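Local coordinates for conserved hypothetical protein Pfu-838710-001 (Pyrococcus furiosus, PDB 1YEM) that is of unknown function but carries a CYTH domain, a fold whose relatives include class IV adenylate cyclases and thiamine triphosphatases, at residues 24-28 with 29-33. Sequence-based numbering, arbitrary orientation.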
ATOM      1  N   HIS B  24      22.713  -4.181  29.295  1.00 63.87           N
ATOM      2  CA  HIS B  24      22.916  -4.238  30.743  1.00 66.74           C
ATOM      3  C   HIS B  24      22.260  -3.030  31.403  1.00 65.47           C
ATOM      4  O   HIS B  24      21.446  -3.187  32.311  1.00 65.58           O
ATOM      5  CB  HIS B  24      24.398  -4.294  31.143  1.00 69.57           C
ATOM      6  CG  HIS B  24      24.611  -4.303  32.633  1.00 72.18           C
ATOM      7  ND1 HIS B  24      25.253  -3.281  33.304  1.00 73.78           N
ATOM      8  CD2 HIS B  24      24.227  -5.194  33.583  1.00 73.33           C
ATOM      9  CE1 HIS B  24      25.274  -3.552  34.600  1.00 73.65           C
ATOM     10  NE2 HIS B  24      24.657  -4.705  34.795  1.00 73.88           N
ATOM     11  N   THR B  25      22.624  -1.833  30.936  1.00 63.88           N
ATOM     12  CA  THR B  25      22.029  -0.584  31.413  1.00 63.42           C
ATOM     13  C   THR B  25      20.503  -0.647  31.393  1.00 64.18           C
ATOM     14  O   THR B  25      19.844  -0.212  32.323  1.00 63.01           O
ATOM     15  CB  THR B  25      22.480   0.612  30.552  1.00 63.62           C
ATOM     16  OG1 THR B  25      23.909   0.632  30.461  1.00 62.81           O
ATOM     17  CG2 THR B  25      21.996   1.926  31.147  1.00 63.94           C
ATOM     18  N   LEU B  26      19.954  -1.217  30.334  1.00 65.85           N
ATOM     19  CA  LEU B  26      18.514  -1.313  30.175  1.00 68.89           C
ATOM     20  C   LEU B  26      17.861  -2.319  31.149  1.00 70.70           C
ATOM     21  O   LEU B  26      16.802  -2.037  31.703  1.00 69.12           O
ATOM     22  CB  LEU B  26      18.195  -1.701  28.725  1.00 69.87           C
ATOM     23  CG  LEU B  26      16.738  -1.631  28.279  1.00 69.64           C
ATOM     24  CD1 LEU B  26      16.244  -0.197  28.295  1.00 69.33           C
ATOM     25  CD2 LEU B  26      16.601  -2.241  26.896  1.00 69.60           C
ATOM     26  N   ASN B  27      18.494  -3.488  31.336  1.00 73.77           N
ATOM     27  CA  ASN B  27      17.957  -4.544  32.231  1.00 75.92           C
ATOM     28  C   ASN B  27      17.952  -4.099  33.685  1.00 76.06           C
ATOM     29  O   ASN B  27      17.152  -4.575  34.494  1.00 79.23           O
ATOM     30  CB  ASN B  27      18.729  -5.889  32.076  1.00 76.85           C
ATOM     31  CG  ASN B  27      19.973  -6.010  33.004  1.00 77.06           C
ATOM     32  OD1 ASN B  27      19.942  -5.624  34.170  1.00 77.84           O
ATOM     33  ND2 ASN B  27      21.051  -6.586  32.475  1.00 75.95           N
ATOM     34  N   THR B  28      18.882  -3.203  33.998  1.00 72.77           N
ATOM     35  CA  THR B  28      18.969  -2.555  35.289  1.00 69.91           C
ATOM     36  C   THR B  28      17.664  -1.809  35.640  1.00 66.51           C
ATOM     37  O   THR B  28      17.185  -1.894  36.759  1.00 67.71           O
ATOM     38  CB  THR B  28      20.189  -1.594  35.286  1.00 71.31           C
ATOM     39  OG1 THR B  28      21.406  -2.358  35.396  1.00 68.68           O
ATOM     40  CG2 THR B  28      20.114  -0.610  36.393  1.00 72.87           C
ATOM     41  N   PHE B  29      17.104  -1.089  34.675  1.00 63.75           N
ATOM     42  CA  PHE B  29      15.783  -0.442  34.829  1.00 59.94           C
ATOM     43  C   PHE B  29      14.655  -1.364  34.368  1.00 56.12           C
ATOM     44  O   PHE B  29      13.473  -1.032  34.508  1.00 47.61           O
ATOM     45  CB  PHE B  29      15.752   0.865  34.052  1.00 61.71           C
ATOM     46  CG  PHE B  29      16.785   1.833  34.507  1.00 62.66           C
ATOM     47  CD1 PHE B  29      16.512   2.723  35.529  1.00 63.06           C
ATOM     48  CD2 PHE B  29      18.048   1.822  33.956  1.00 62.18           C
ATOM     49  CE1 PHE B  29      17.475   3.605  35.977  1.00 62.88           C
ATOM     50  CE2 PHE B  29      19.016   2.698  34.393  1.00 62.73           C
ATOM     51  CZ  PHE B  29      18.729   3.597  35.410  1.00 62.22           C
ATOM     52  N   ASN B  30      15.047  -2.505  33.783  1.00 55.88           N
ATOM     53  CA  ASN B  30      14.148  -3.611  33.475  1.00 56.20           C
ATOM     54  C   ASN B  30      12.742  -3.152  32.991  1.00 54.80           C
ATOM     55  O   ASN B  30      11.749  -3.281  33.724  1.00 55.84           O
ATOM     56  CB  ASN B  30      14.041  -4.521  34.715  1.00 57.63           C
ATOM     57  CG  ASN B  30      13.441  -5.880  34.400  1.00 58.29           C
ATOM     58  OD1 ASN B  30      13.703  -6.473  33.337  1.00 56.82           O
ATOM     59  ND2 ASN B  30      12.628  -6.385  35.323  1.00 58.13           N
ATOM     60  N   PRO B  31      12.669  -2.592  31.763  1.00 52.23           N
ATOM     61  CA  PRO B  31      11.411  -2.100  31.205  1.00 51.39           C
ATOM     62  C   PRO B  31      10.570  -3.195  30.562  1.00 52.36           C
ATOM     63  O   PRO B  31      11.031  -4.327  30.383  1.00 53.11           O
ATOM     64  CB  PRO B  31      11.881  -1.134  30.126  1.00 51.50           C
ATOM     65  CG  PRO B  31      13.123  -1.782  29.600  1.00 51.12           C
ATOM     66  CD  PRO B  31      13.791  -2.384  30.826  1.00 51.70           C
ATOM     67  N   GLU B  32       9.358  -2.832  30.180  1.00 53.15           N
ATOM     68  CA  GLU B  32       8.438  -3.745  29.544  1.00 53.47           C
ATOM     69  C   GLU B  32       8.860  -4.026  28.079  1.00 50.61           C
ATOM     70  O   GLU B  32       9.021  -3.100  27.297  1.00 49.98           O
ATOM     71  CB  GLU B  32       7.043  -3.121  29.578  1.00 56.30           C
ATOM     72  CG  GLU B  32       5.914  -4.041  29.113  1.00 60.15           C
ATOM     73  CD  GLU B  32       4.757  -3.287  28.439  1.00 62.82           C
ATOM     74  OE1 GLU B  32       3.831  -3.972  27.944  1.00 64.43           O
ATOM     75  OE2 GLU B  32       4.776  -2.025  28.399  1.00 63.73           O
ATOM     76  N   PHE B  33       9.031  -5.301  27.726  1.00 47.82           N
ATOM     77  CA  PHE B  33       9.276  -5.707  26.324  1.00 46.57           C
ATOM     78  C   PHE B  33       7.977  -5.730  25.538  1.00 45.92           C
ATOM     79  O   PHE B  33       7.004  -6.358  25.946  1.00 46.98           O
ATOM     80  CB  PHE B  33       9.949  -7.081  26.249  1.00 45.64           C
ATOM     81  CG  PHE B  33      10.049  -7.645  24.839  1.00 45.66           C
ATOM     82  CD1 PHE B  33      10.892  -7.057  23.892  1.00 44.81           C
ATOM     83  CD2 PHE B  33       9.316  -8.773  24.467  1.00 44.38           C
ATOM     84  CE1 PHE B  33      10.994  -7.570  22.610  1.00 43.69           C
ATOM     85  CE2 PHE B  33       9.406  -9.275  23.185  1.00 44.21           C
ATOM     86  CZ  PHE B  33      10.255  -8.668  22.252  1.00 44.82           C
TER
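Phe29 lays one face of its ring against the methyl of Thr28, CG2 of Thr28 standing 4.0 Å from Phe29 CD2, while Thr25 O comes up at the ring edge, 3.2 Å from Phe29 CD2. With CG anti to its own carbonyl carbon (chi1 -60°), the phenyl group lies back along the helix and reaches Leu155. The two branches of Thr28 divide the work: OG1 donates to His24 O from above the carbonyl plane, sharing that oxygen with Thr28 N, while the methyl is turned to the phenyl face. Leu26 O receives two weak bonds, from Phe29 N and, at 2.8 Å, from Asn30 N. Asn30 then turns the chain with positive phi (38°), a conformation asparagine tolerates well. Pro31, which has no N-H to offer, brings CD to 3.2 Å from Leu26 O. Leucine suits the buried position 26: with CG anti to the backbone N (chi1 -170°), its branched end meets Pro31 CG, 3.7 Å from Leu26 CD1, beside Tyr113. Cutting Leu26 back to an alanine would probably open a gap beside Pro31 CG and cost packing against Tyr113. The arrangement is a helix C-terminus ended by a residue in the left-handed region, joining helix 19-29 to strand 32-44 of the CYTH barrel.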